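PDB 4RDL: capsid from Human calicivirus NLV/Boxer/2001/US, which forms the protruding (P) domain of the norovirus capsid, a dimer that binds histo-blood group antigens such as the Lewis y tetrasaccharide. Local coordinates for residues H97-P102 against P147-V152; M117-I122 against V168-T173; G211-Y216 against C279-G284. All blocks are in the same frame, centred on the assembly; numbering follows the deposited sequence.

Contacts 1 and 2 both reach the same antiparallel sheet, contact 1 through strand 151-154 and contact 2 through strands 113-121 and 167-177, whereas contact 3 lies in a second sheet on the opposite side of the chain's centre. Centres of contacts 1 and 2 are about 19 Å apart, with nearest atoms about 7 Å apart, and their segments alternate along the chain. Contact 3 follows both in sequence, its centre about 37 Å from contact 1 and 38 Å from contact 2. Two bound sugars lie about 10 Å and 11 Å from side chains of contact 2 (Lys121 to a fucose, Leu172 to a galactose), and strand 167-177 carries on to the glycan-pocket residues Trp174, Ser176 and Asn177.

Contact 1. Residues H97-P102 against P147-V152; sequences HAFDSP and PHLGTV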
# COMPACT_ATOMS: atom_id res chain seq x y z
N HIS A 97 -10.48 7.37 -18.35
CA HIS A 97 -11.19 7.17 -19.59
C HIS A 97 -12.59 6.69 -19.27
O HIS A 97 -12.82 5.49 -19.10
CB HIS A 97 -10.43 6.19 -20.49
CG HIS A 97 -9.12 6.72 -20.98
ND1 HIS A 97 -8.12 5.90 -21.45
CD2 HIS A 97 -8.65 7.99 -21.07
CE1 HIS A 97 -7.09 6.65 -21.81
NE2 HIS A 97 -7.38 7.91 -21.59
N ALA A 98 -13.51 7.64 -19.16
CA ALA A 98 -14.89 7.35 -18.81
C ALA A 98 -15.47 6.30 -19.74
O ALA A 98 -15.14 6.26 -20.93
CB ALA A 98 -15.74 8.62 -18.82
N PHE A 99 -16.33 5.45 -19.18
CA PHE A 99 -16.99 4.38 -19.93
C PHE A 99 -16.04 3.27 -20.42
O PHE A 99 -16.42 2.51 -21.31
CB PHE A 99 -17.79 4.96 -21.11
CG PHE A 99 -18.78 6.03 -20.70
CD1 PHE A 99 -18.49 7.37 -20.87
CD2 PHE A 99 -20.00 5.68 -20.14
CE1 PHE A 99 -19.39 8.35 -20.49
CE2 PHE A 99 -20.91 6.65 -19.76
CZ PHE A 99 -20.60 7.99 -19.94
N ASP A 100 -14.85 3.16 -19.83
CA ASP A 100 -13.82 2.22 -20.33
C ASP A 100 -13.26 1.20 -19.32
O ASP A 100 -12.66 0.20 -19.73
CB ASP A 100 -12.67 2.99 -20.98
CG ASP A 100 -12.81 3.07 -22.48
OD1 ASP A 100 -11.91 3.63 -23.14
OD2 ASP A 100 -13.82 2.55 -23.01
N SER A 101 -13.38 1.49 -18.03
CA SER A 101 -13.28 0.49 -16.97
C SER A 101 -14.31 0.97 -15.95
O SER A 101 -14.81 2.08 -16.10
CB SER A 101 -11.86 0.40 -16.38
OG SER A 101 -11.53 1.52 -15.58
N PRO A 102 -14.66 0.15 -14.94
CA PRO A 102 -15.86 0.58 -14.20
C PRO A 102 -15.68 1.91 -13.48
O PRO A 102 -16.65 2.64 -13.31
CB PRO A 102 -16.05 -0.55 -13.18
CG PRO A 102 -15.37 -1.73 -13.79
CD PRO A 102 -14.19 -1.18 -14.53
N PRO A 147 -19.30 7.18 -10.86
CA PRO A 147 -17.86 7.22 -11.14
C PRO A 147 -17.51 6.77 -12.57
O PRO A 147 -16.55 7.26 -13.15
CB PRO A 147 -17.26 6.27 -10.09
CG PRO A 147 -18.42 5.36 -9.70
CD PRO A 147 -19.62 6.28 -9.74
N HIS A 148 -18.30 5.85 -13.12
CA HIS A 148 -18.07 5.38 -14.49
C HIS A 148 -18.27 6.52 -15.49
O HIS A 148 -17.68 6.51 -16.57
CB HIS A 148 -19.04 4.23 -14.81
CG HIS A 148 -18.78 3.55 -16.11
ND1 HIS A 148 -17.56 2.99 -16.43
CD2 HIS A 148 -19.59 3.31 -17.17
CE1 HIS A 148 -17.63 2.44 -17.63
NE2 HIS A 148 -18.85 2.62 -18.10
N LEU A 149 -19.10 7.49 -15.11
CA LEU A 149 -19.36 8.68 -15.94
C LEU A 149 -18.36 9.79 -15.61
O LEU A 149 -18.35 10.83 -16.26
CB LEU A 149 -20.78 9.20 -15.72
CG LEU A 149 -21.94 8.39 -16.30
CD1 LEU A 149 -21.97 6.99 -15.73
CD2 LEU A 149 -23.25 9.11 -16.04
N GLY A 150 -17.55 9.57 -14.58
CA GLY A 150 -16.52 10.52 -14.21
C GLY A 150 -16.79 11.41 -13.01
O GLY A 150 -15.94 12.25 -12.67
N THR A 151 -17.94 11.24 -12.35
CA THR A 151 -18.30 12.12 -11.24
C THR A 151 -18.94 11.40 -10.05
O THR A 151 -19.69 10.44 -10.23
CB THR A 151 -19.25 13.27 -11.68
OG1 THR A 151 -20.51 12.73 -12.09
CG2 THR A 151 -18.64 14.07 -12.82
N VAL A 152 -18.64 11.88 -8.85
CA VAL A 152 -19.37 11.47 -7.65
C VAL A 152 -19.75 12.69 -6.82
O VAL A 152 -19.01 13.69 -6.79
CB VAL A 152 -18.58 10.46 -6.77
CG1 VAL A 152 -18.33 9.17 -7.54
CG2 VAL A 152 -17.26 11.09 -6.29
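His148 ND1 donates to Ser101 O at 2.9 Å and, more weakly, to Pro102 O at 3.3 Å, so a single imidazole N-H is shared between two successive carbonyls of the 97-102 loop. That loop opens with a type II beta turn from His97 to Asp100, and it packs against a short 3-10 segment, 147-149, which leads through a G1 beta bulge at Gly150 and Thr151 into strand 151-154. Ser101 O lies almost in the imidazole plane, although ND1 stands above the carbonyl plane of Ser101 by 39°. CG of His148 is anti to the backbone N (chi1 -172°), which carries the ring over to the loop. Tyr96 OH also bonds to Ser101 O, adding a second hold on this carbonyl.

A backbone bond complements the imidazole: Phe99 N reaches His148 O at 3.1 Å. The same carbonyl oxygen sits over the centre of one face of the Phe99 phenyl ring, 4.2 Å above its plane. Phe99 and His148 form an offset edge-to-face pair, the phenyl edge directed at the imidazole face, with centroids 5.3 Å apart and planes at 76°. Leu195 touches both Phe99 and Leu149, joining their side chains to a further loop. At the far end of the phenyl ring, CZ of Phe99 meets the branch-point carbon CG of Leu149 at 3.9 Å.

Contact 2. Residues M117-I122 against V168-T173; sequences MTFVKI and VVLELT
Strands 117-121 and 168-173 run antiparallel, their axes approaching to 4.5 Å at 156°, and Thr118-Glu171 and Val120-Val169 are hydrogen-bonded pairs that alternate with non-hydrogen-bonded ones. Both bonds of each pair form; the shortest, Glu171 N to Thr118 O, measures 2.8 Å.

Met117, Phe119, Leu170 and Leu172 share one face. The Met117 chain is bent at chi2 and chi3 (-64° and -69°), which folds it across the partner strand: SD comes to 3.7 Å from Leu172 CD1, and CE lies at the same distance from Leu170 CB. Phe119 and Leu170 lie side by side and point the same way, CB of Phe119 touching CG of Leu170, while Phe119 CD1 meets Val168 CG1 at 3.8 Å.

On the other face Val120 CG2 and Val169 CG2 press together at 3.4 Å, tighter than usual van der Waals contact. Ile122 extends this apolar patch, its CG1 reaching Val169 CG1. Near the other end Thr118 OG1 and Thr173 OG1 share a hydrogen bond of 2.7 Å.

They are adjacent strands near one end of the sheet, with the outermost strand 133-139 beside 113-121 and strand 72-80 beside 167-177. The face with Thr118 and Val120 meets the dimer interface, where both pack on Thr173 of the second subunit, and Glu171 forms a salt bridge with Arg72 of that subunit.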
# COMPACT_ATOMS: atom_id res chain seq x y z
N MET A 117 -14.02 9.71 3.67
CA MET A 117 -12.73 9.92 3.03
C MET A 117 -11.94 10.99 3.73
O MET A 117 -12.49 11.99 4.22
CB MET A 117 -12.92 10.34 1.56
CG MET A 117 -13.88 9.47 0.75
SD MET A 117 -13.35 7.77 0.54
CE MET A 117 -11.95 7.94 -0.55
N THR A 118 -10.63 10.81 3.76
CA THR A 118 -9.72 11.87 4.12
C THR A 118 -9.04 12.31 2.84
O THR A 118 -8.74 11.48 1.98
CB THR A 118 -8.69 11.38 5.15
OG1 THR A 118 -9.36 11.15 6.40
CG2 THR A 118 -7.59 12.41 5.36
N PHE A 119 -8.80 13.61 2.67
CA PHE A 119 -8.17 14.05 1.43
C PHE A 119 -7.14 15.15 1.64
O PHE A 119 -7.14 15.84 2.66
CB PHE A 119 -9.21 14.48 0.38
CG PHE A 119 -9.99 15.71 0.74
CD1 PHE A 119 -9.48 16.98 0.50
CD2 PHE A 119 -11.25 15.61 1.31
CE1 PHE A 119 -10.21 18.11 0.82
CE2 PHE A 119 -11.99 16.73 1.62
CZ PHE A 119 -11.47 17.98 1.38
N VAL A 120 -6.27 15.30 0.64
CA VAL A 120 -5.29 16.37 0.62
C VAL A 120 -5.20 16.96 -0.78
O VAL A 120 -5.33 16.25 -1.78
CB VAL A 120 -3.88 15.86 1.04
CG1 VAL A 120 -3.88 15.44 2.52
CG2 VAL A 120 -3.39 14.73 0.14
N LYS A 121 -4.97 18.27 -0.84
CA LYS A 121 -4.61 18.89 -2.12
C LYS A 121 -3.33 18.25 -2.63
O LYS A 121 -2.44 17.89 -1.84
CB LYS A 121 -4.43 20.40 -1.94
CG LYS A 121 -5.72 21.12 -1.59
CD LYS A 121 -5.58 22.64 -1.69
CE LYS A 121 -4.59 23.17 -0.67
NZ LYS A 121 -4.57 24.68 -0.68
N ILE A 122 -3.22 18.08 -3.95
CA ILE A 122 -2.10 17.34 -4.52
C ILE A 122 -1.29 18.13 -5.57
O ILE A 122 -0.24 17.67 -6.01
CB ILE A 122 -2.56 15.95 -5.07
CG1 ILE A 122 -1.39 14.97 -5.23
CG2 ILE A 122 -3.38 16.11 -6.35
CD1 ILE A 122 -0.65 14.70 -3.93
N VAL A 168 -7.46 17.04 -5.62
CA VAL A 168 -7.17 16.34 -4.37
C VAL A 168 -6.99 14.85 -4.61
O VAL A 168 -7.47 14.30 -5.60
CB VAL A 168 -8.29 16.56 -3.31
CG1 VAL A 168 -8.46 18.05 -3.00
CG2 VAL A 168 -9.62 15.93 -3.75
N VAL A 169 -6.28 14.20 -3.68
CA VAL A 169 -6.31 12.75 -3.58
C VAL A 169 -7.05 12.38 -2.30
O VAL A 169 -6.89 13.02 -1.25
CB VAL A 169 -4.90 12.14 -3.62
CG1 VAL A 169 -4.30 12.28 -5.01
CG2 VAL A 169 -4.00 12.76 -2.59
N LEU A 170 -7.92 11.38 -2.42
CA LEU A 170 -8.77 10.95 -1.31
C LEU A 170 -8.44 9.52 -0.94
O LEU A 170 -8.11 8.70 -1.80
CB LEU A 170 -10.24 11.05 -1.71
CG LEU A 170 -10.73 12.41 -2.24
CD1 LEU A 170 -10.87 12.37 -3.76
CD2 LEU A 170 -12.05 12.75 -1.60
N GLU A 171 -8.50 9.24 0.36
CA GLU A 171 -8.28 7.89 0.85
C GLU A 171 -9.43 7.47 1.75
O GLU A 171 -10.01 8.28 2.46
CB GLU A 171 -6.96 7.78 1.61
CG GLU A 171 -6.58 6.33 1.88
CD GLU A 171 -5.55 6.16 2.96
OE1 GLU A 171 -5.28 5.00 3.33
OE2 GLU A 171 -4.99 7.19 3.42
N LEU A 172 -9.77 6.19 1.70
CA LEU A 172 -10.86 5.66 2.50
C LEU A 172 -10.44 5.49 3.95
O LEU A 172 -9.64 4.61 4.28
CB LEU A 172 -11.32 4.32 1.91
CG LEU A 172 -12.54 3.72 2.61
CD1 LEU A 172 -13.76 4.63 2.47
CD2 LEU A 172 -12.84 2.33 2.04
N THR A 173 -10.98 6.32 4.83
CA THR A 173 -10.61 6.25 6.25
C THR A 173 -11.48 5.26 7.01
O THR A 173 -10.98 4.45 7.79
CB THR A 173 -10.71 7.64 6.91
OG1 THR A 173 -9.84 8.53 6.20
CG2 THR A 173 -10.29 7.60 8.38

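Contact 3. Residues G211-Y216 against C279-G284; sequences GEAIVY and CVPNAG
Ala213 and Cys279 are joined by two backbone hydrogen bonds as an antiparallel hydrogen-bonded pair, Ala213 N to Cys279 O at 2.9 Å and Cys279 N to Ala213 O at 3.0 Å. Their N-H...O angles, 157° and 155°, are nearly equal. Cys279 O also receives a CA-H...O contact from Glu212 CA at 3.3 Å, so this carbonyl meets two successive residues of the 211-216 segment.

Apolar contacts lie around this bridge. CG2 of Val215, anti to the carbonyl carbon and beside the backbone N, is the methyl that faces Cys279, 3.9 Å from its SG and similarly close to its CB. Ala213 CB comes closest to the Pro281 ring at CD, 4.2 Å away.

There is also a methyl-to-backbone contact: Val280 CG2 lies 3.6 Å from Gly211 O. Packing, not pairing, continues past Cys279 through Val280 and Pro281.

Among polar side chains, the Glu212 carboxylate finds its partners beyond the two segments: OE1 bonds to Tyr272 OH and Thr278 OG1, and OE2 forms a salt bridge with Lys270.

The bridge thus closes the pairing of strands 213-220 and 276-279 in an antiparallel sheet that also holds strands 35-38 and 265-272. Val38 of strand 35-38 touches Ala213, Cys279 and Pro281, while Phe269 of strand 265-272 packs on Val215 and Cys279.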
# COMPACT_ATOMS: atom_id res chain seq x y z
N GLY A 211 -17.29 -30.10 -3.01
CA GLY A 211 -17.28 -29.72 -1.62
C GLY A 211 -16.57 -28.40 -1.39
O GLY A 211 -16.38 -27.99 -0.24
N GLU A 212 -16.19 -27.74 -2.47
CA GLU A 212 -15.33 -26.57 -2.37
C GLU A 212 -16.07 -25.28 -2.05
O GLU A 212 -17.23 -25.08 -2.42
CB GLU A 212 -14.49 -26.40 -3.64
CG GLU A 212 -13.55 -27.59 -3.86
CD GLU A 212 -12.78 -27.54 -5.17
OE1 GLU A 212 -12.59 -26.43 -5.72
OE2 GLU A 212 -12.37 -28.62 -5.63
N ALA A 213 -15.37 -24.42 -1.33
CA ALA A 213 -15.89 -23.11 -0.94
C ALA A 213 -14.84 -22.05 -1.24
O ALA A 213 -13.64 -22.28 -1.05
CB ALA A 213 -16.25 -23.09 0.54
N ILE A 214 -15.29 -20.89 -1.69
CA ILE A 214 -14.40 -19.77 -1.96
C ILE A 214 -13.72 -19.31 -0.67
O ILE A 214 -14.36 -19.20 0.39
CB ILE A 214 -15.17 -18.60 -2.60
CG1 ILE A 214 -15.75 -19.04 -3.96
CG2 ILE A 214 -14.30 -17.37 -2.74
CD1 ILE A 214 -16.75 -18.07 -4.54
N VAL A 215 -12.42 -19.05 -0.77
CA VAL A 215 -11.64 -18.53 0.35
C VAL A 215 -11.54 -17.01 0.30
O VAL A 215 -11.24 -16.43 -0.74
CB VAL A 215 -10.22 -19.13 0.32
CG1 VAL A 215 -9.35 -18.51 1.41
CG2 VAL A 215 -10.28 -20.67 0.47
N TYR A 216 -11.81 -16.39 1.44
CA TYR A 216 -11.65 -14.94 1.61
C TYR A 216 -10.50 -14.64 2.54
O TYR A 216 -10.35 -15.27 3.59
CB TYR A 216 -12.94 -14.32 2.16
CG TYR A 216 -14.10 -14.54 1.24
CD1 TYR A 216 -14.26 -13.74 0.12
CD2 TYR A 216 -15.01 -15.57 1.47
CE1 TYR A 216 -15.31 -13.94 -0.74
CE2 TYR A 216 -16.06 -15.77 0.61
CZ TYR A 216 -16.21 -14.95 -0.49
OH TYR A 216 -17.27 -15.14 -1.36
N CYS A 279 -11.20 -24.09 -0.93
CA CYS A 279 -10.76 -25.13 -0.02
C CYS A 279 -11.97 -26.00 0.27
O CYS A 279 -13.10 -25.66 -0.09
CB CYS A 279 -10.27 -24.53 1.29
SG CYS A 279 -11.60 -23.81 2.31
N VAL A 280 -11.75 -27.13 0.93
CA VAL A 280 -12.84 -27.83 1.59
C VAL A 280 -12.65 -27.55 3.07
O VAL A 280 -11.69 -28.03 3.69
CB VAL A 280 -12.84 -29.34 1.30
CG1 VAL A 280 -13.90 -30.03 2.14
CG2 VAL A 280 -13.10 -29.58 -0.18
N PRO A 281 -13.55 -26.74 3.65
CA PRO A 281 -13.35 -26.28 5.02
C PRO A 281 -13.73 -27.35 6.02
O PRO A 281 -14.42 -28.31 5.67
CB PRO A 281 -14.33 -25.10 5.14
CG PRO A 281 -15.42 -25.45 4.20
CD PRO A 281 -14.76 -26.16 3.04
N ASN A 282 -13.26 -27.19 7.25
CA ASN A 282 -13.72 -28.01 8.35
C ASN A 282 -13.38 -29.48 8.16
O ASN A 282 -14.18 -30.35 8.49
CB ASN A 282 -15.22 -27.85 8.54
CG ASN A 282 -15.70 -28.42 9.85
OD1 ASN A 282 -14.96 -28.41 10.83
ND2 ASN A 282 -16.92 -28.92 9.87
N ALA A 283 -12.20 -29.76 7.61
CA ALA A 283 -11.74 -31.13 7.45
C ALA A 283 -11.59 -31.79 8.81
O ALA A 283 -10.80 -31.34 9.65
CB ALA A 283 -10.43 -31.16 6.69
N GLY A 284 -12.35 -32.86 9.03
CA GLY A 284 -12.29 -33.59 10.28
C GLY A 284 -13.15 -32.99 11.39
O GLY A 284 -12.78 -33.06 12.56